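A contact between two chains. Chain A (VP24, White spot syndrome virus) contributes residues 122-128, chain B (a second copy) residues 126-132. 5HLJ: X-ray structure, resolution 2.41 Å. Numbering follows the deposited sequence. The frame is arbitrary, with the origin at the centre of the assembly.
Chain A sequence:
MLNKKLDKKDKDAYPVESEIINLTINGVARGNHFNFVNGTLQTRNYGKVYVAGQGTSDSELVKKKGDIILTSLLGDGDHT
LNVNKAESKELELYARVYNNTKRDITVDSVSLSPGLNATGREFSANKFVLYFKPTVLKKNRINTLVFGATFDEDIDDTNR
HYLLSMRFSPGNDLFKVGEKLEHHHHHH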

ATOM      1  N   GLU A 122      19.284 -11.342   2.742  1.00 70.61           N
ATOM      2  CA  GLU A 122      19.205 -10.671   1.449  1.00 73.05           C
ATOM      3  C   GLU A 122      17.818 -10.864   0.858  1.00 70.71           C
ATOM      4  O   GLU A 122      17.147 -11.846   1.166  1.00 69.66           O
ATOM      5  CB  GLU A 122      20.255 -11.214   0.481  1.00 72.73           C
ATOM      6  CG  GLU A 122      21.693 -11.095   0.957  1.00 83.91           C
ATOM      7  CD  GLU A 122      22.650 -12.022   0.197  1.00 89.65           C
ATOM      8  OE1 GLU A 122      22.196 -12.752  -0.712  1.00 87.77           O
ATOM      9  OE2 GLU A 122      23.858 -12.020   0.519  1.00 91.47           O
ATOM     10  N   PHE A 123      17.371  -9.939   0.015  1.00 67.29           N
ATOM     11  CA  PHE A 123      16.094 -10.163  -0.654  1.00 67.26           C
ATOM     12  C   PHE A 123      16.236  -9.913  -2.144  1.00 67.21           C
ATOM     13  O   PHE A 123      17.105  -9.167  -2.567  1.00 64.94           O
ATOM     14  CB  PHE A 123      14.987  -9.282  -0.051  1.00 62.68           C
ATOM     15  CG  PHE A 123      15.272  -7.801  -0.110  1.00 61.72           C
ATOM     16  CD1 PHE A 123      15.967  -7.168   0.929  1.00 58.45           C
ATOM     17  CD2 PHE A 123      14.827  -7.035  -1.184  1.00 60.39           C
ATOM     18  CE1 PHE A 123      16.225  -5.808   0.890  1.00 54.02           C
ATOM     19  CE2 PHE A 123      15.083  -5.653  -1.230  1.00 62.97           C
ATOM     20  CZ  PHE A 123      15.789  -5.043  -0.194  1.00 54.48           C
ATOM     21  N   SER A 124      15.382 -10.534  -2.946  1.00 60.62           N
ATOM     22  CA  SER A 124      15.425 -10.274  -4.369  1.00 60.50           C
ATOM     23  C   SER A 124      14.980  -8.858  -4.735  1.00 66.33           C
ATOM     24  O   SER A 124      13.880  -8.441  -4.395  1.00 68.91           O
ATOM     25  CB  SER A 124      14.556 -11.273  -5.110  1.00 63.60           C
ATOM     26  OG  SER A 124      14.349 -10.804  -6.421  1.00 68.94           O
ATOM     27  N   ALA A 125      15.833  -8.138  -5.457  1.00 69.03           N
ATOM     28  CA  ALA A 125      15.530  -6.789  -5.932  1.00 65.98           C
ATOM     29  C   ALA A 125      15.022  -6.841  -7.354  1.00 66.52           C
ATOM     30  O   ALA A 125      15.161  -5.884  -8.110  1.00 63.32           O
ATOM     31  CB  ALA A 125      16.770  -5.884  -5.853  1.00 64.30           C
ATOM     32  N   ASN A 126      14.476  -7.989  -7.724  1.00 68.43           N
ATOM     33  CA  ASN A 126      13.793  -8.151  -9.001  1.00 63.30           C
ATOM     34  C   ASN A 126      12.570  -7.225  -9.053  1.00 67.17           C
ATOM     35  O   ASN A 126      11.581  -7.478  -8.356  1.00 64.83           O
ATOM     36  CB  ASN A 126      13.394  -9.622  -9.154  1.00 61.30           C
ATOM     37  CG  ASN A 126      12.906  -9.966 -10.540  1.00 66.76           C
ATOM     38  OD1 ASN A 126      12.915  -9.137 -11.459  1.00 63.87           O
ATOM     39  ND2 ASN A 126      12.479 -11.211 -10.700  1.00 65.78           N
ATOM     40  N   LYS A 127      12.635  -6.143  -9.835  1.00 64.44           N
ATOM     41  CA  LYS A 127      11.540  -5.161  -9.856  1.00 61.87           C
ATOM     42  C   LYS A 127      10.322  -5.717 -10.585  1.00 68.22           C
ATOM     43  O   LYS A 127      10.456  -6.576 -11.457  1.00 68.36           O
ATOM     44  CB  LYS A 127      11.975  -3.844 -10.502  1.00 59.31           C
ATOM     45  CG  LYS A 127      12.953  -3.032  -9.663  1.00 62.07           C
ATOM     46  CD  LYS A 127      13.225  -1.675 -10.304  1.00 67.64           C
ATOM     47  CE  LYS A 127      14.119  -1.772 -11.557  1.00 69.05           C
ATOM     48  NZ  LYS A 127      15.536  -2.106 -11.199  1.00 71.28           N
ATOM     49  N   PHE A 128       9.136  -5.229 -10.220  1.00 66.92           N
ATOM     50  CA  PHE A 128       7.888  -5.740 -10.781  1.00 64.60           C
ATOM     51  C   PHE A 128       6.776  -4.691 -10.844  1.00 65.71           C
ATOM     52  O   PHE A 128       6.783  -3.706 -10.120  1.00 66.52           O
ATOM     53  CB  PHE A 128       7.396  -6.947  -9.963  1.00 68.57           C
ATOM     54  CG  PHE A 128       7.193  -6.647  -8.500  1.00 69.35           C
ATOM     55  CD1 PHE A 128       5.979  -6.162  -8.033  1.00 64.44           C
ATOM     56  CD2 PHE A 128       8.222  -6.847  -7.588  1.00 69.56           C
ATOM     57  CE1 PHE A 128       5.804  -5.870  -6.688  1.00 64.20           C
ATOM     58  CE2 PHE A 128       8.044  -6.565  -6.240  1.00 66.80           C
ATOM     59  CZ  PHE A 128       6.833  -6.077  -5.793  1.00 64.14           C
TER
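Chain B, residues 126-132: NKFVLYF

Chain B lays a short strand that includes Val129(B) and Leu130(B) against a stretch of chain A that is mostly irregular. The two run roughly antiparallel, their end-to-end directions 148° apart. They do not pair as a sheet, since no hydrogen bond crosses between them; the nearest CA atoms are those of Ala125(A) and Val129(B), 5.5 Å apart, and those of Phe123(A) and Tyr131(B) are 7.0 Å apart. The contact is made largely by side chains, and on chain B their directions alternate. Lys127(B), Val129(B) and Tyr131(B) point their CA-to-CB bonds toward chain A, while Phe128(B) and Leu130(B) point away.

Val129(B), with chi1 in the t well, is the centre of the contact and loses more surface to the other stretch than any other residue here. Its CG2 lies 3.6 Å from O of Ala125(A) and 3.6 Å from CG of Lys127(A), while its CG1 lies 3.8 Å from O of Ser124(A). A compact branched side chain thus packs against backbone carbonyls as well as the aliphatic part of a lysine.

Phe123(A), in the p rotamer, packs against Tyr131(B), the next residue of chain B that points toward chain A. CB of Tyr131(B) sits over one face of its ring, 3.4 Å from the ring centroid and only 11° off the normal, a CH-pi contact. The tyrosine ring leads away from there, so the two aromatic planes, 19° from parallel with centroids 5.4 Å apart, are slid past each other and barely overlap.

At the other end the two copies of Lys127 meet through their carbon chains, CD of Lys127(A) lying 4.0 Å from CB of Lys127(B). Each NZ is hydrogen-bonded elsewhere in the structure. On chain A, Asn126(A) N donates to Ser124(A) OG at 3.1 Å, a local bond bridging the bend beside Ala125(A).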

ATOM      1  N   ASN B 126      14.178   7.596  -8.622  1.00 68.43           N
ATOM      2  CA  ASN B 126      15.048   6.462  -8.336  1.00 63.30           C
ATOM      3  C   ASN B 126      14.199   5.247  -7.938  1.00 67.17           C
ATOM      4  O   ASN B 126      13.624   5.234  -6.844  1.00 64.83           O
ATOM      5  CB  ASN B 126      16.016   6.864  -7.220  1.00 61.30           C
ATOM      6  CG  ASN B 126      17.130   5.866  -7.010  1.00 66.76           C
ATOM      7  OD1 ASN B 126      17.262   4.874  -7.736  1.00 63.87           O
ATOM      8  ND2 ASN B 126      17.951   6.135  -6.004  1.00 65.78           N
ATOM      9  N   LYS B 127      14.082   4.248  -8.819  1.00 64.44           N
ATOM     10  CA  LYS B 127      13.204   3.101  -8.544  1.00 61.87           C
ATOM     11  C   LYS B 127      13.805   2.197  -7.474  1.00 68.22           C
ATOM     12  O   LYS B 127      15.025   2.150  -7.311  1.00 68.36           O
ATOM     13  CB  LYS B 127      12.923   2.289  -9.810  1.00 59.31           C
ATOM     14  CG  LYS B 127      12.019   2.993 -10.813  1.00 62.07           C
ATOM     15  CD  LYS B 127      11.670   2.069 -11.976  1.00 67.64           C
ATOM     16  CE  LYS B 127      12.851   1.846 -12.941  1.00 69.05           C
ATOM     17  NZ  LYS B 127      13.142   3.075 -13.750  1.00 71.28           N
ATOM     18  N   PHE B 128      12.946   1.487  -6.742  1.00 66.92           N
ATOM     19  CA  PHE B 128      13.389   0.650  -5.630  1.00 64.60           C
ATOM     20  C   PHE B 128      12.495  -0.567  -5.392  1.00 65.71           C
ATOM     21  O   PHE B 128      11.334  -0.595  -5.774  1.00 66.52           O
ATOM     22  CB  PHE B 128      13.462   1.483  -4.337  1.00 68.57           C
ATOM     23  CG  PHE B 128      12.159   2.145  -3.968  1.00 69.35           C
ATOM     24  CD1 PHE B 128      11.220   1.485  -3.187  1.00 64.44           C
ATOM     25  CD2 PHE B 128      11.868   3.430  -4.409  1.00 69.56           C
ATOM     26  CE1 PHE B 128      10.015   2.092  -2.865  1.00 64.20           C
ATOM     27  CE2 PHE B 128      10.666   4.043  -4.078  1.00 66.80           C
ATOM     28  CZ  PHE B 128       9.741   3.370  -3.305  1.00 64.14           C
ATOM     29  N   VAL B 129      13.054  -1.580  -4.751  1.00 69.57           N
ATOM     30  CA  VAL B 129      12.259  -2.681  -4.242  1.00 66.78           C
ATOM     31  C   VAL B 129      12.286  -2.592  -2.715  1.00 68.10           C
ATOM     32  O   VAL B 129      13.345  -2.453  -2.099  1.00 65.32           O
ATOM     33  CB  VAL B 129      12.780  -4.050  -4.730  1.00 65.90           C
ATOM     34  CG1 VAL B 129      11.980  -5.193  -4.130  1.00 62.12           C
ATOM     35  CG2 VAL B 129      12.718  -4.114  -6.231  1.00 65.11           C
ATOM     36  N   LEU B 130      11.096  -2.617  -2.128  1.00 70.96           N
ATOM     37  CA  LEU B 130      10.903  -2.542  -0.689  1.00 64.32           C
ATOM     38  C   LEU B 130      10.862  -3.921  -0.061  1.00 64.27           C
ATOM     39  O   LEU B 130      10.087  -4.770  -0.496  1.00 65.60           O
ATOM     40  CB  LEU B 130       9.593  -1.834  -0.380  1.00 65.34           C
ATOM     41  CG  LEU B 130       9.568  -0.448   0.235  1.00 74.46           C
ATOM     42  CD1 LEU B 130       8.118  -0.091   0.548  1.00 74.15           C
ATOM     43  CD2 LEU B 130      10.388  -0.457   1.497  1.00 73.90           C
ATOM     44  N   TYR B 131      11.670  -4.144   0.966  1.00 59.64           N
ATOM     45  CA  TYR B 131      11.544  -5.354   1.753  1.00 61.19           C
ATOM     46  C   TYR B 131      10.864  -5.056   3.101  1.00 64.18           C
ATOM     47  O   TYR B 131      11.306  -4.185   3.854  1.00 62.33           O
ATOM     48  CB  TYR B 131      12.912  -6.024   1.997  1.00 59.96           C
ATOM     49  CG  TYR B 131      12.802  -7.104   3.057  1.00 59.19           C
ATOM     50  CD1 TYR B 131      12.225  -8.328   2.764  1.00 62.02           C
ATOM     51  CD2 TYR B 131      13.203  -6.870   4.367  1.00 63.38           C
ATOM     52  CE1 TYR B 131      12.077  -9.302   3.739  1.00 64.90           C
ATOM     53  CE2 TYR B 131      13.047  -7.831   5.351  1.00 60.50           C
ATOM     54  CZ  TYR B 131      12.489  -9.044   5.025  1.00 62.40           C
ATOM     55  OH  TYR B 131      12.345 -10.010   5.978  1.00 65.84           O
ATOM     56  N   PHE B 132       9.795  -5.786   3.412  1.00 62.43           N
ATOM     57  CA  PHE B 132       9.207  -5.701   4.741  1.00 61.31           C
ATOM     58  C   PHE B 132       8.446  -6.957   5.142  1.00 62.75           C
ATOM     59  O   PHE B 132       7.580  -7.434   4.415  1.00 66.48           O
ATOM     60  CB  PHE B 132       8.251  -4.499   4.867  1.00 54.77           C
ATOM     61  CG  PHE B 132       7.689  -4.346   6.259  1.00 59.84           C
ATOM     62  CD1 PHE B 132       8.510  -3.938   7.310  1.00 57.58           C
ATOM     63  CD2 PHE B 132       6.373  -4.672   6.536  1.00 59.19           C
ATOM     64  CE1 PHE B 132       8.015  -3.810   8.601  1.00 58.37           C
ATOM     65  CE2 PHE B 132       5.863  -4.546   7.825  1.00 62.42           C
ATOM     66  CZ  PHE B 132       6.693  -4.107   8.861  1.00 62.57           C
TER